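Local coordinates for protein chitin binding domain (Burkholderia pseudomallei, PDB 3UAM) that probably binds chitin and may cleave polysaccharide chains oxidatively as a lytic polysaccharide monooxygenase, at residues Glu28-Tyr33 / Ala101-His106; Val108-Ser113 / Leu185-Gly190; Thr134-Asp139 / His148-Pro153; Thr189-Leu194 / Val210-Phe215. One frame throughout, in Å; residues are numbered along the deposited sequence.

Contact 1: residues Glu28-Tyr33 / Ala101-His106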
loop_
_atom_site.group_PDB
_atom_site.type_symbol
_atom_site.label_atom_id
_atom_site.label_comp_id
_atom_site.label_asym_id
_atom_site.label_seq_id
_atom_site.Cartn_x
_atom_site.Cartn_y
_atom_site.Cartn_z
ATOM N N GLU A 28 3.998 -4.766 11.035
ATOM C CA GLU A 28 4.373 -5.687 9.995
ATOM C C GLU A 28 3.198 -5.825 9.022
ATOM O O GLU A 28 2.058 -6.101 9.431
ATOM C CB GLU A 28 4.729 -7.061 10.568
ATOM C CG GLU A 28 6.027 -7.107 11.373
ATOM C CD GLU A 28 5.873 -6.700 12.842
ATOM O OE1 GLU A 28 4.855 -6.098 13.250
ATOM O OE2 GLU A 28 6.804 -7.003 13.612
ATOM N N SER A 29 3.492 -5.658 7.742
ATOM C CA SER A 29 2.492 -5.842 6.726
ATOM C C SER A 29 2.207 -7.346 6.601
ATOM O O SER A 29 2.963 -8.181 7.105
ATOM C CB SER A 29 2.962 -5.254 5.399
ATOM O OG SER A 29 3.943 -6.071 4.801
ATOM N N ARG A 30 1.104 -7.667 5.938
ATOM C CA ARG A 30 0.750 -9.045 5.685
ATOM C C ARG A 30 1.906 -9.778 5.010
ATOM O O ARG A 30 2.228 -10.908 5.389
ATOM C CB ARG A 30 -0.504 -9.108 4.823
ATOM C CG ARG A 30 -0.982 -10.508 4.513
ATOM C CD ARG A 30 -2.145 -10.489 3.560
ATOM N NE ARG A 30 -3.347 -9.867 4.129
ATOM C CZ ARG A 30 -4.521 -9.778 3.478
ATOM N NH1 ARG A 30 -4.658 -10.307 2.279
ATOM N NH2 ARG A 30 -5.580 -9.195 4.040
ATOM N N ALA A 31 2.530 -9.129 4.030
ATOM C CA ALA A 31 3.612 -9.765 3.271
ATOM C C ALA A 31 4.842 -9.972 4.158
ATOM O O ALA A 31 5.490 -11.021 4.072
ATOM C CB ALA A 31 3.973 -8.965 2.037
ATOM N N VAL A 32 5.154 -8.987 5.001
ATOM C CA VAL A 32 6.283 -9.111 5.957
ATOM C C VAL A 32 6.068 -10.308 6.892
ATOM O O VAL A 32 6.997 -11.085 7.154
ATOM C CB VAL A 32 6.502 -7.818 6.763
ATOM C CG1 VAL A 32 7.405 -8.052 7.980
ATOM C CG2 VAL A 32 7.087 -6.751 5.849
ATOM N N TYR A 33 4.843 -10.474 7.381
ATOM C CA TYR A 33 4.553 -11.618 8.232
ATOM C C TYR A 33 4.723 -12.927 7.451
ATOM O O TYR A 33 5.180 -13.913 8.012
ATOM C CB TYR A 33 3.137 -11.559 8.782
ATOM C CG TYR A 33 2.918 -10.842 10.086
ATOM C CD1 TYR A 33 3.833 -10.896 11.134
ATOM C CD2 TYR A 33 1.730 -10.171 10.296
ATOM C CE1 TYR A 33 3.566 -10.260 12.343
ATOM C CE2 TYR A 33 1.465 -9.531 11.476
ATOM C CZ TYR A 33 2.374 -9.579 12.491
ATOM O OH TYR A 33 2.025 -8.954 13.650
ATOM N N ALA A 101 -7.059 -17.940 4.993
ATOM C CA ALA A 101 -5.691 -17.600 5.393
ATOM C C ALA A 101 -5.556 -17.309 6.888
ATOM O O ALA A 101 -4.489 -17.510 7.449
ATOM C CB ALA A 101 -5.201 -16.391 4.599
ATOM N N HIS A 102 -6.622 -16.814 7.517
ATOM C CA HIS A 102 -6.583 -16.441 8.938
ATOM C C HIS A 102 -5.381 -15.581 9.234
ATOM O O HIS A 102 -4.512 -15.913 10.058
ATOM C CB HIS A 102 -6.632 -17.691 9.793
ATOM C CG HIS A 102 -7.781 -18.595 9.434
ATOM N ND1 HIS A 102 -9.064 -18.260 9.679
ATOM C CD2 HIS A 102 -7.813 -19.815 8.765
ATOM C CE1 HIS A 102 -9.889 -19.225 9.201
ATOM N NE2 HIS A 102 -9.127 -20.188 8.655
ATOM N N TRP A 103 -5.322 -14.449 8.532
ATOM C CA TRP A 103 -4.169 -13.558 8.603
ATOM C C TRP A 103 -3.899 -13.118 10.012
ATOM O O TRP A 103 -4.834 -12.906 10.782
ATOM C CB TRP A 103 -4.391 -12.337 7.750
ATOM C CG TRP A 103 -4.621 -12.671 6.314
ATOM C CD1 TRP A 103 -5.779 -12.509 5.580
ATOM C CD2 TRP A 103 -3.664 -13.276 5.387
ATOM N NE1 TRP A 103 -5.588 -12.928 4.292
ATOM C CE2 TRP A 103 -4.356 -13.400 4.113
ATOM C CE3 TRP A 103 -2.349 -13.666 5.478
ATOM C CZ2 TRP A 103 -3.735 -13.901 2.987
ATOM C CZ3 TRP A 103 -1.730 -14.186 4.344
ATOM C CH2 TRP A 103 -2.408 -14.309 3.132
ATOM N N GLN A 104 -2.617 -12.968 10.353
ATOM C CA GLN A 104 -2.233 -12.464 11.663
ATOM C C GLN A 104 -2.636 -11.001 11.670
ATOM O O GLN A 104 -2.378 -10.291 10.699
ATOM C CB GLN A 104 -0.723 -12.567 11.870
ATOM C CG GLN A 104 -0.162 -13.971 11.971
ATOM C CD GLN A 104 1.363 -13.948 12.009
ATOM O OE1 GLN A 104 2.019 -14.403 11.066
ATOM N NE2 GLN A 104 1.928 -13.377 13.070
ATOM N N LYS A 105 -3.283 -10.566 12.747
ATOM C CA LYS A 105 -3.882 -9.237 12.813
ATOM C C LYS A 105 -3.328 -8.456 13.993
ATOM O O LYS A 105 -3.269 -8.969 15.102
ATOM C CB LYS A 105 -5.402 -9.358 12.952
ATOM C CG LYS A 105 -6.097 -10.050 11.781
ATOM C CD LYS A 105 -7.503 -10.502 12.138
ATOM C CE LYS A 105 -8.123 -11.370 11.043
ATOM N NZ LYS A 105 -7.446 -12.671 10.780
ATOM N N HIS A 106 -2.943 -7.215 13.769
ATOM C CA HIS A 106 -2.441 -6.358 14.843
ATOM C C HIS A 106 -3.565 -5.900 15.748
ATOM O O HIS A 106 -4.571 -5.337 15.269
ATOM C CB HIS A 106 -1.721 -5.128 14.259
ATOM C CG HIS A 106 -0.510 -5.472 13.453
ATOM N ND1 HIS A 106 0.658 -5.778 14.018
ATOM C CD2 HIS A 106 -0.330 -5.611 12.065
ATOM C CE1 HIS A 106 1.558 -6.075 13.066
ATOM N NE2 HIS A 106 0.951 -5.970 11.864
HETATM O O HOH W 1 4.809 -14.656 10.636
#
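R30 and W103 mark one near point of the two backbones, their CA atoms 7.3 Å apart, and E28 and H106 the other, at 8.4 Å between CA atoms. Side chains therefore span most of the gap. S29 caps the first turn of helix 30-36, its OG accepting from V32 N. On that turn R30 carries CG anti to its backbone N (chi1 -179°), and its guanidinium lies flat on the W103 indole, planes 9° apart. R30 CD sits 3.5 Å from the centroid of the W103 six-membered ring, while R30 CZ is 3.6 Å from that of the five-membered ring, a cation-pi contact. Arginine suits the place because its rim still serves L94 O and D212 beyond the stack. Both segments lie in or border the long region which, in AA10 proteins, leaves the immunoglobulin-like sandwich between its early strands. Y33 is covered on one face by E28 CB and on the other by the Q104 amide, whose NE2 comes 3.6 Å from Y33 CE1. Y33 and H106 meet tip to tip, OH to CE1 at 3.0 Å. In its ring plane H106 NE2 donates to a lone pair of E28 O, 2.7 Å and nearly straight.

Contact 2: residues Val108-Ser113 / Leu185-Gly190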
loop_
_atom_site.group_PDB
_atom_site.type_symbol
_atom_site.label_atom_id
_atom_site.label_comp_id
_atom_site.label_asym_id
_atom_site.label_seq_id
_atom_site.Cartn_x
_atom_site.Cartn_y
_atom_site.Cartn_z
ATOM N N VAL A 108 -5.471 -3.508 17.694
ATOM C CA VAL A 108 -5.547 -2.030 17.738
ATOM C C VAL A 108 -6.875 -1.549 18.338
ATOM O O VAL A 108 -7.771 -2.353 18.607
ATOM C CB VAL A 108 -5.319 -1.385 16.357
ATOM C CG1 VAL A 108 -3.871 -1.606 15.890
ATOM C CG2 VAL A 108 -6.319 -1.913 15.329
ATOM N N ARG A 109 -6.965 -0.245 18.555
ATOM C CA ARG A 109 -8.127 0.403 19.150
ATOM C C ARG A 109 -8.531 1.651 18.374
ATOM O O ARG A 109 -7.679 2.356 17.797
ATOM C CB ARG A 109 -7.802 0.814 20.587
ATOM C CG ARG A 109 -7.409 -0.329 21.497
ATOM C CD ARG A 109 -7.111 0.197 22.894
ATOM N NE ARG A 109 -8.329 0.668 23.536
ATOM C CZ ARG A 109 -9.229 -0.118 24.119
ATOM N NH1 ARG A 109 -9.060 -1.422 24.172
ATOM N NH2 ARG A 109 -10.313 0.407 24.654
ATOM N N SER A 110 -9.834 1.927 18.359
ATOM C CA SER A 110 -10.348 3.161 17.770
ATOM C C SER A 110 -9.600 4.377 18.319
ATOM O O SER A 110 -9.363 4.470 19.522
ATOM C CB SER A 110 -11.838 3.294 18.067
ATOM O OG SER A 110 -12.543 2.213 17.487
ATOM N N GLY A 111 -9.204 5.282 17.421
ATOM C CA GLY A 111 -8.532 6.527 17.801
ATOM C C GLY A 111 -7.014 6.436 17.982
ATOM O O GLY A 111 -6.310 7.452 17.949
ATOM N N GLN A 112 -6.521 5.214 18.154
ATOM C CA GLN A 112 -5.132 4.961 18.466
ATOM C C GLN A 112 -4.133 5.615 17.489
ATOM O O GLN A 112 -4.300 5.509 16.271
ATOM C CB GLN A 112 -4.902 3.445 18.460
ATOM C CG GLN A 112 -3.549 3.027 18.974
ATOM C CD GLN A 112 -3.253 1.579 18.666
ATOM O OE1 GLN A 112 -4.092 0.695 18.879
ATOM N NE2 GLN A 112 -2.059 1.334 18.147
ATOM N N SER A 113 -3.103 6.266 18.038
ATOM C CA SER A 113 -1.991 6.790 17.237
ATOM C C SER A 113 -1.170 5.637 16.703
ATOM O O SER A 113 -0.753 4.776 17.455
ATOM C CB SER A 113 -1.065 7.696 18.052
ATOM O OG SER A 113 -1.773 8.748 18.643
ATOM N N LEU A 185 -6.002 6.109 14.028
ATOM C CA LEU A 185 -6.961 5.191 13.435
ATOM C C LEU A 185 -8.377 5.692 13.714
ATOM O O LEU A 185 -8.636 6.256 14.781
ATOM C CB LEU A 185 -6.789 3.767 14.006
ATOM C CG LEU A 185 -5.490 3.026 13.704
ATOM C CD1 LEU A 185 -5.440 1.670 14.420
ATOM C CD2 LEU A 185 -5.308 2.871 12.201
ATOM N N PRO A 186 -9.306 5.466 12.774
ATOM C CA PRO A 186 -10.698 5.867 13.001
ATOM C C PRO A 186 -11.425 4.888 13.935
ATOM O O PRO A 186 -10.812 3.979 14.480
ATOM C CB PRO A 186 -11.291 5.831 11.598
ATOM C CG PRO A 186 -10.525 4.749 10.914
ATOM C CD PRO A 186 -9.150 4.733 11.511
ATOM N N THR A 187 -12.723 5.096 14.104
ATOM C CA THR A 187 -13.582 4.256 14.936
ATOM C C THR A 187 -14.017 2.983 14.194
ATOM O O THR A 187 -14.669 3.064 13.158
ATOM C CB THR A 187 -14.832 5.055 15.341
ATOM O OG1 THR A 187 -14.408 6.218 16.067
ATOM C CG2 THR A 187 -15.820 4.209 16.203
ATOM N N ARG A 188 -13.629 1.824 14.717
ATOM C CA ARG A 188 -13.946 0.519 14.112
ATOM C C ARG A 188 -14.002 -0.557 15.206
ATOM O O ARG A 188 -13.486 -0.367 16.312
ATOM C CB ARG A 188 -12.869 0.095 13.098
ATOM C CG ARG A 188 -12.690 0.933 11.830
ATOM C CD ARG A 188 -13.888 0.852 10.914
ATOM N NE ARG A 188 -13.670 1.509 9.635
ATOM C CZ ARG A 188 -13.756 2.823 9.410
ATOM N NH1 ARG A 188 -14.031 3.666 10.391
ATOM N NH2 ARG A 188 -13.547 3.306 8.190
ATOM N N THR A 189 -14.652 -1.674 14.893
ATOM C CA THR A 189 -14.559 -2.901 15.679
ATOM C C THR A 189 -14.250 -4.088 14.755
ATOM O O THR A 189 -14.634 -4.094 13.588
ATOM C CB THR A 189 -15.884 -3.195 16.392
ATOM O OG1 THR A 189 -16.416 -1.961 16.873
ATOM C CG2 THR A 189 -15.683 -4.148 17.561
ATOM N N GLY A 190 -13.555 -5.093 15.284
ATOM C CA GLY A 190 -13.311 -6.323 14.532
ATOM C C GLY A 190 -12.223 -6.160 13.481
ATOM O O GLY A 190 -11.434 -5.233 13.530
HETATM O O HOH W 2 -11.611 -0.416 18.718
#
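R188, whose backbone meets S110 across the contact, holds its guanidinium with P186 CG over one face, offset toward the rim. In the plane of that group, NH1 donates to T187 O at 2.9 Å; NE turns to T134 O, and NH2 lies in a long, weak ion pair with E150 OE2. It is R188 N that meets the 108-113 loop, donating to S110 OG over 3.0 Å. S110 suits this place: its short hydroxyl, anti to the carbonyl carbon (chi1 -62°), sets an acceptor before that N-H. Its backbone N and R188 O are also joined through a water. S110 and G111 form the middle of a type II beta turn from R109 to Q112, and glycine readily adopts the positive phi (85°) needed at G111. L185 pairs with the turn through its backbone: its N donates almost straight to Q112 O at 2.9 Å, and its O takes a weak bond from G111 N. Beneath, L185 CD1 packs 3.6 Å from V108 CB, the two branched side chains crossing at about a right angle next to F215. This joins the loops before strands 113-121 and 190-200. Since main-chain groups supply most of the polar bonds, the fit depends chiefly on the shape of the turn, with the S110 hydroxyl and the V108-L185 packing as the side-chain part.

Contact 3: residues Thr134-Asp139 / His148-Pro153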
loop_
_atom_site.group_PDB
_atom_site.type_symbol
_atom_site.label_atom_id
_atom_site.label_comp_id
_atom_site.label_asym_id
_atom_site.label_seq_id
_atom_site.Cartn_x
_atom_site.Cartn_y
_atom_site.Cartn_z
ATOM N N THR A 134 -10.755 -0.009 5.402
ATOM C CA THR A 134 -11.976 -0.726 5.123
ATOM C C THR A 134 -13.136 -0.048 5.835
ATOM O O THR A 134 -12.985 0.565 6.893
ATOM C CB THR A 134 -11.884 -2.217 5.529
ATOM O OG1 THR A 134 -11.291 -2.340 6.840
ATOM C CG2 THR A 134 -11.047 -3.011 4.532
ATOM N N LYS A 135 -14.302 -0.155 5.229
ATOM C CA LYS A 135 -15.516 0.407 5.784
ATOM C C LYS A 135 -15.985 -0.420 6.977
ATOM O O LYS A 135 -15.738 -1.640 7.040
ATOM C CB LYS A 135 -16.637 0.381 4.746
ATOM C CG LYS A 135 -16.359 1.084 3.428
ATOM C CD LYS A 135 -17.587 0.951 2.533
ATOM C CE LYS A 135 -17.358 1.614 1.174
ATOM N NZ LYS A 135 -18.372 1.159 0.181
ATOM N N PRO A 136 -16.695 0.231 7.922
ATOM C CA PRO A 136 -17.408 -0.522 8.923
ATOM C C PRO A 136 -18.357 -1.434 8.175
ATOM O O PRO A 136 -18.991 -0.995 7.226
ATOM C CB PRO A 136 -18.211 0.538 9.697
ATOM C CG PRO A 136 -17.656 1.850 9.311
ATOM C CD PRO A 136 -16.921 1.686 8.024
ATOM N N GLY A 137 -18.459 -2.677 8.553
ATOM C CA GLY A 137 -19.425 -3.530 7.864
ATOM C C GLY A 137 -18.945 -4.117 6.541
ATOM O O GLY A 137 -19.743 -4.698 5.822
ATOM N N TRP A 138 -17.661 -4.011 6.216
ATOM C CA TRP A 138 -17.158 -4.727 5.031
ATOM C C TRP A 138 -17.222 -6.221 5.241
ATOM O O TRP A 138 -17.123 -6.688 6.363
ATOM C CB TRP A 138 -15.755 -4.294 4.635
ATOM C CG TRP A 138 -14.673 -4.835 5.508
ATOM C CD1 TRP A 138 -14.410 -4.513 6.834
ATOM C CD2 TRP A 138 -13.636 -5.810 5.132
ATOM N NE1 TRP A 138 -13.310 -5.197 7.295
ATOM C CE2 TRP A 138 -12.799 -5.996 6.315
ATOM C CE3 TRP A 138 -13.336 -6.526 3.976
ATOM C CZ2 TRP A 138 -11.711 -6.857 6.315
ATOM C CZ3 TRP A 138 -12.239 -7.392 3.992
ATOM C CH2 TRP A 138 -11.448 -7.554 5.134
ATOM N N ASP A 139 -17.429 -6.960 4.150
ATOM C CA ASP A 139 -17.498 -8.433 4.183
ATOM C C ASP A 139 -16.099 -8.974 4.457
ATOM O O ASP A 139 -15.317 -9.218 3.545
ATOM C CB ASP A 139 -18.032 -8.962 2.837
ATOM C CG ASP A 139 -18.101 -10.488 2.767
ATOM O OD1 ASP A 139 -17.947 -11.204 3.793
ATOM O OD2 ASP A 139 -18.313 -10.970 1.637
ATOM N N HIS A 148 -14.877 -2.616 -0.470
ATOM C CA HIS A 148 -14.594 -2.808 0.941
ATOM C C HIS A 148 -13.956 -1.604 1.574
ATOM O O HIS A 148 -13.964 -1.506 2.787
ATOM C CB HIS A 148 -13.670 -4.007 1.163
ATOM C CG HIS A 148 -14.248 -5.301 0.681
ATOM N ND1 HIS A 148 -13.514 -6.255 0.063
ATOM C CD2 HIS A 148 -15.556 -5.775 0.734
ATOM C CE1 HIS A 148 -14.326 -7.286 -0.251
ATOM N NE2 HIS A 148 -15.566 -6.994 0.173
ATOM N N PHE A 149 -13.389 -0.711 0.763
ATOM C CA PHE A 149 -12.627 0.421 1.245
ATOM C C PHE A 149 -13.402 1.752 1.166
ATOM O O PHE A 149 -14.162 1.990 0.217
ATOM C CB PHE A 149 -11.313 0.528 0.454
ATOM C CG PHE A 149 -10.332 -0.563 0.783
ATOM C CD1 PHE A 149 -9.498 -0.443 1.881
ATOM C CD2 PHE A 149 -10.270 -1.707 0.019
ATOM C CE1 PHE A 149 -8.590 -1.425 2.188
ATOM C CE2 PHE A 149 -9.396 -2.723 0.332
ATOM C CZ PHE A 149 -8.537 -2.581 1.420
ATOM N N GLU A 150 -13.220 2.590 2.195
ATOM C CA GLU A 150 -13.738 3.945 2.202
ATOM C C GLU A 150 -13.208 4.723 0.994
ATOM O O GLU A 150 -12.010 4.700 0.721
ATOM C CB GLU A 150 -13.337 4.675 3.489
ATOM C CG GLU A 150 -13.995 4.168 4.746
ATOM C CD GLU A 150 -15.481 4.487 4.832
ATOM O OE1 GLU A 150 -15.965 5.385 4.093
ATOM O OE2 GLU A 150 -16.172 3.850 5.656
ATOM N N PRO A 151 -14.095 5.430 0.278
ATOM C CA PRO A 151 -13.666 6.151 -0.914
ATOM C C PRO A 151 -12.676 7.292 -0.601
ATOM O O PRO A 151 -11.871 7.662 -1.447
ATOM C CB PRO A 151 -14.992 6.666 -1.521
ATOM C CG PRO A 151 -15.944 6.733 -0.379
ATOM C CD PRO A 151 -15.541 5.592 0.529
ATOM N N ASP A 152 -12.715 7.809 0.616
ATOM C CA ASP A 152 -11.773 8.831 1.034
ATOM C C ASP A 152 -10.623 8.196 1.809
ATOM O O ASP A 152 -10.838 7.439 2.737
ATOM C CB ASP A 152 -12.463 9.890 1.890
ATOM C CG ASP A 152 -13.519 10.644 1.121
ATOM O OD1 ASP A 152 -13.452 10.726 -0.138
ATOM O OD2 ASP A 152 -14.440 11.148 1.764
ATOM N N PRO A 153 -9.389 8.520 1.426
ATOM C CA PRO A 153 -8.272 7.914 2.147
ATOM C C PRO A 153 -8.276 8.337 3.615
ATOM O O PRO A 153 -8.737 9.419 3.956
ATOM C CB PRO A 153 -7.030 8.427 1.406
ATOM C CG PRO A 153 -7.489 9.585 0.575
ATOM C CD PRO A 153 -8.965 9.442 0.363
HETATM O O HOH W 3 -17.630 -8.434 -0.574
#
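W138 has CG in the crowded position between its backbone N and carbonyl carbon (chi1 76°), and H148 has CG anti to its carbonyl carbon (chi1 -61°); from the CG atoms so placed, the rings meet indole edge to imidazole face. The pair is a T-shaped stack, planes 62° apart, with W138 CE3 3.6 Å from H148 CG. It joins the start and end of the connection between strands 126-133 and 155-158 of the AA10 sandwich. A type II beta turn from K135 to W138 returns the chain, and G137 supplies its positive phi, where a CB would collide with the carbonyl O of P136. T134 and F149 form a single beta bridge, and K135 N donates to H148 O at 2.8 Å. The branched T134 serves two ends: CG2 lies over the F149 face, 4.0 Å from the ring centroid, while OG1 bonds with V193 N and H192 ND1. W138 NE1 is bonded to Y191 O, which anchors the indole to the neighbouring strand. The long, extended K135 runs its methylenes past the other backbone, CE 3.4 Å from F149 O, and bonds through NZ to A147 O. K135 and E150 do not bring their charges together; E150 OE2 lies 3.3 Å from P136 CD, with a long, weak ion pair to R188 beyond. At H148, ND1 is bonded to A145 N, and a water lies in the ring plane 2.6 Å from NE2.

Contact 4: residues Thr189-Leu194 / Val210-Phe215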
loop_
_atom_site.group_PDB
_atom_site.type_symbol
_atom_site.label_atom_id
_atom_site.label_comp_id
_atom_site.label_asym_id
_atom_site.label_seq_id
_atom_site.Cartn_x
_atom_site.Cartn_y
_atom_site.Cartn_z
ATOM N N THR A 189 -14.652 -1.674 14.893
ATOM C CA THR A 189 -14.559 -2.901 15.679
ATOM C C THR A 189 -14.250 -4.088 14.755
ATOM O O THR A 189 -14.634 -4.094 13.588
ATOM C CB THR A 189 -15.884 -3.195 16.392
ATOM O OG1 THR A 189 -16.416 -1.961 16.873
ATOM C CG2 THR A 189 -15.683 -4.148 17.561
ATOM N N GLY A 190 -13.555 -5.093 15.284
ATOM C CA GLY A 190 -13.311 -6.323 14.532
ATOM C C GLY A 190 -12.223 -6.160 13.481
ATOM O O GLY A 190 -11.434 -5.233 13.530
ATOM N N TYR A 191 -12.204 -7.084 12.525
ATOM C CA TYR A 191 -11.139 -7.158 11.516
ATOM C C TYR A 191 -11.321 -6.077 10.438
ATOM O O TYR A 191 -12.424 -5.896 9.872
ATOM C CB TYR A 191 -11.104 -8.560 10.894
ATOM C CG TYR A 191 -10.172 -8.762 9.712
ATOM C CD1 TYR A 191 -8.898 -8.202 9.673
ATOM C CD2 TYR A 191 -10.558 -9.565 8.663
ATOM C CE1 TYR A 191 -8.065 -8.407 8.590
ATOM C CE2 TYR A 191 -9.735 -9.792 7.584
ATOM C CZ TYR A 191 -8.489 -9.214 7.543
ATOM O OH TYR A 191 -7.699 -9.465 6.440
ATOM N N HIS A 192 -10.237 -5.341 10.214
ATOM C CA HIS A 192 -10.161 -4.316 9.203
ATOM C C HIS A 192 -8.824 -4.335 8.518
ATOM O O HIS A 192 -7.822 -4.861 9.060
ATOM C CB HIS A 192 -10.455 -2.967 9.813
ATOM C CG HIS A 192 -11.894 -2.810 10.162
ATOM N ND1 HIS A 192 -12.821 -2.479 9.245
ATOM C CD2 HIS A 192 -12.576 -3.068 11.348
ATOM C CE1 HIS A 192 -14.047 -2.504 9.827
ATOM N NE2 HIS A 192 -13.891 -2.857 11.115
ATOM N N VAL A 193 -8.816 -3.837 7.288
ATOM C CA VAL A 193 -7.582 -3.756 6.526
ATOM C C VAL A 193 -7.179 -2.310 6.302
ATOM O O VAL A 193 -7.989 -1.493 5.910
ATOM C CB VAL A 193 -7.698 -4.536 5.212
ATOM C CG1 VAL A 193 -6.515 -4.233 4.291
ATOM C CG2 VAL A 193 -7.836 -6.021 5.537
ATOM N N LEU A 194 -5.914 -2.007 6.598
ATOM C CA LEU A 194 -5.285 -0.745 6.259
ATOM C C LEU A 194 -4.386 -1.001 5.071
ATOM O O LEU A 194 -3.405 -1.765 5.173
ATOM C CB LEU A 194 -4.463 -0.234 7.438
ATOM C CG LEU A 194 -3.762 1.135 7.289
ATOM C CD1 LEU A 194 -4.756 2.259 7.195
ATOM C CD2 LEU A 194 -2.815 1.370 8.465
ATOM N N VAL A 210 -0.775 -4.158 2.259
ATOM C CA VAL A 210 -1.889 -4.465 3.141
ATOM C C VAL A 210 -1.412 -4.794 4.559
ATOM O O VAL A 210 -0.440 -5.501 4.750
ATOM C CB VAL A 210 -2.740 -5.613 2.525
ATOM C CG1 VAL A 210 -3.590 -6.307 3.568
ATOM C CG2 VAL A 210 -3.621 -5.032 1.433
ATOM N N ILE A 211 -2.102 -4.215 5.545
ATOM C CA ILE A 211 -1.810 -4.392 6.956
ATOM C C ILE A 211 -3.104 -4.809 7.616
ATOM O O ILE A 211 -4.146 -4.137 7.445
ATOM C CB ILE A 211 -1.355 -3.083 7.642
ATOM C CG1 ILE A 211 -0.157 -2.491 6.913
ATOM C CG2 ILE A 211 -0.999 -3.355 9.097
ATOM C CD1 ILE A 211 0.127 -1.048 7.261
ATOM N N ASP A 212 -3.042 -5.923 8.333
ATOM C CA ASP A 212 -4.231 -6.529 8.894
ATOM C C ASP A 212 -4.387 -6.111 10.345
ATOM O O ASP A 212 -3.463 -6.249 11.124
ATOM C CB ASP A 212 -4.134 -8.047 8.800
ATOM C CG ASP A 212 -4.235 -8.548 7.374
ATOM O OD1 ASP A 212 -5.298 -8.335 6.708
ATOM O OD2 ASP A 212 -3.244 -9.193 6.932
ATOM N N LEU A 213 -5.578 -5.628 10.692
ATOM C CA LEU A 213 -5.870 -5.020 11.989
ATOM C C LEU A 213 -7.073 -5.687 12.661
ATOM O O LEU A 213 -8.036 -6.065 11.992
ATOM C CB LEU A 213 -6.181 -3.526 11.805
ATOM C CG LEU A 213 -5.132 -2.671 11.076
ATOM C CD1 LEU A 213 -5.631 -1.224 10.979
ATOM C CD2 LEU A 213 -3.762 -2.731 11.740
ATOM N N ASN A 214 -7.005 -5.800 13.988
ATOM C CA ASN A 214 -8.119 -6.241 14.789
ATOM C C ASN A 214 -8.444 -5.192 15.847
ATOM O O ASN A 214 -7.698 -5.007 16.801
ATOM C CB ASN A 214 -7.817 -7.573 15.479
ATOM C CG ASN A 214 -9.074 -8.218 16.027
ATOM O OD1 ASN A 214 -10.089 -8.287 15.335
ATOM N ND2 ASN A 214 -9.010 -8.708 17.258
ATOM N N PHE A 215 -9.568 -4.511 15.656
ATOM C CA PHE A 215 -9.967 -3.425 16.535
ATOM C C PHE A 215 -10.754 -4.020 17.676
ATOM O O PHE A 215 -11.677 -4.816 17.456
ATOM C CB PHE A 215 -10.859 -2.422 15.796
ATOM C CG PHE A 215 -10.108 -1.448 14.918
ATOM C CD1 PHE A 215 -9.711 -1.807 13.649
ATOM C CD2 PHE A 215 -9.876 -0.150 15.338
ATOM C CE1 PHE A 215 -9.073 -0.913 12.822
ATOM C CE2 PHE A 215 -9.225 0.762 14.516
ATOM C CZ PHE A 215 -8.830 0.379 13.256
#
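Y191 leans across to D212, its CG anti to the backbone N (chi1 173°), and OH donates to D212 OD1 over 2.7 Å. The hydroxyl meets that oxygen from above the carboxylate plane, 43° out of it. L213 O lies at the edge of the Y191 ring, 3.3 Å from Y191 CD1. Tyrosine and aspartate suit this buried face because each satisfies the other, and the charge of R30 beside D212 would be expected to stabilise its anionic form. Beside them V193 CG1 touches V210 CG1 at 3.7 Å, and V193 points the same way as D212, with CG2 against OD1. The opposite face carries H192, L194, I211, L213 and F215. There the H192 and F215 rings meet obliquely, centroids 5.6 Å apart and planes at 85°, while H192 ND1 has its polar partner in T134. L194 and I211 lie side by side, CD2 to CD1 4.0 Å apart, and L213 CD1 reaches L194 CB at 3.9 Å; such branched aliphatic residues fill a sandwich interior well. Bonds run both ways between G190 and F215, H192 and L213, and L194 and I211. G190 takes a positive phi, to which glycine is well suited, where the strand begins. These pairs make an antiparallel beta hairpin, strands 190-200 and 205-215, within the immunoglobulin-like sandwich of the AA10 fold.

Contact 4 is the hub: its centre lies about 9 Å from that of contact 2, 10 Å from contact 1 and 11 Å from contact 3, and it touches all three. Contact 1 is tied to it through R30 NH2 and D212 OD1 (2.8 Å) and by the approach of H106 O to N214 N. Contact 2 shares T189 and G190 with it, and contact 3 is tied to it through W138 NE1 and Y191 O, 2.8 Å apart. Contact 3 is nested in the loop closed by contact 2, and R188 connects the two. Contacts 1 and 3, about 19 Å apart between centres, flank the hairpin without touching. No metal or ligand takes part in any of the four.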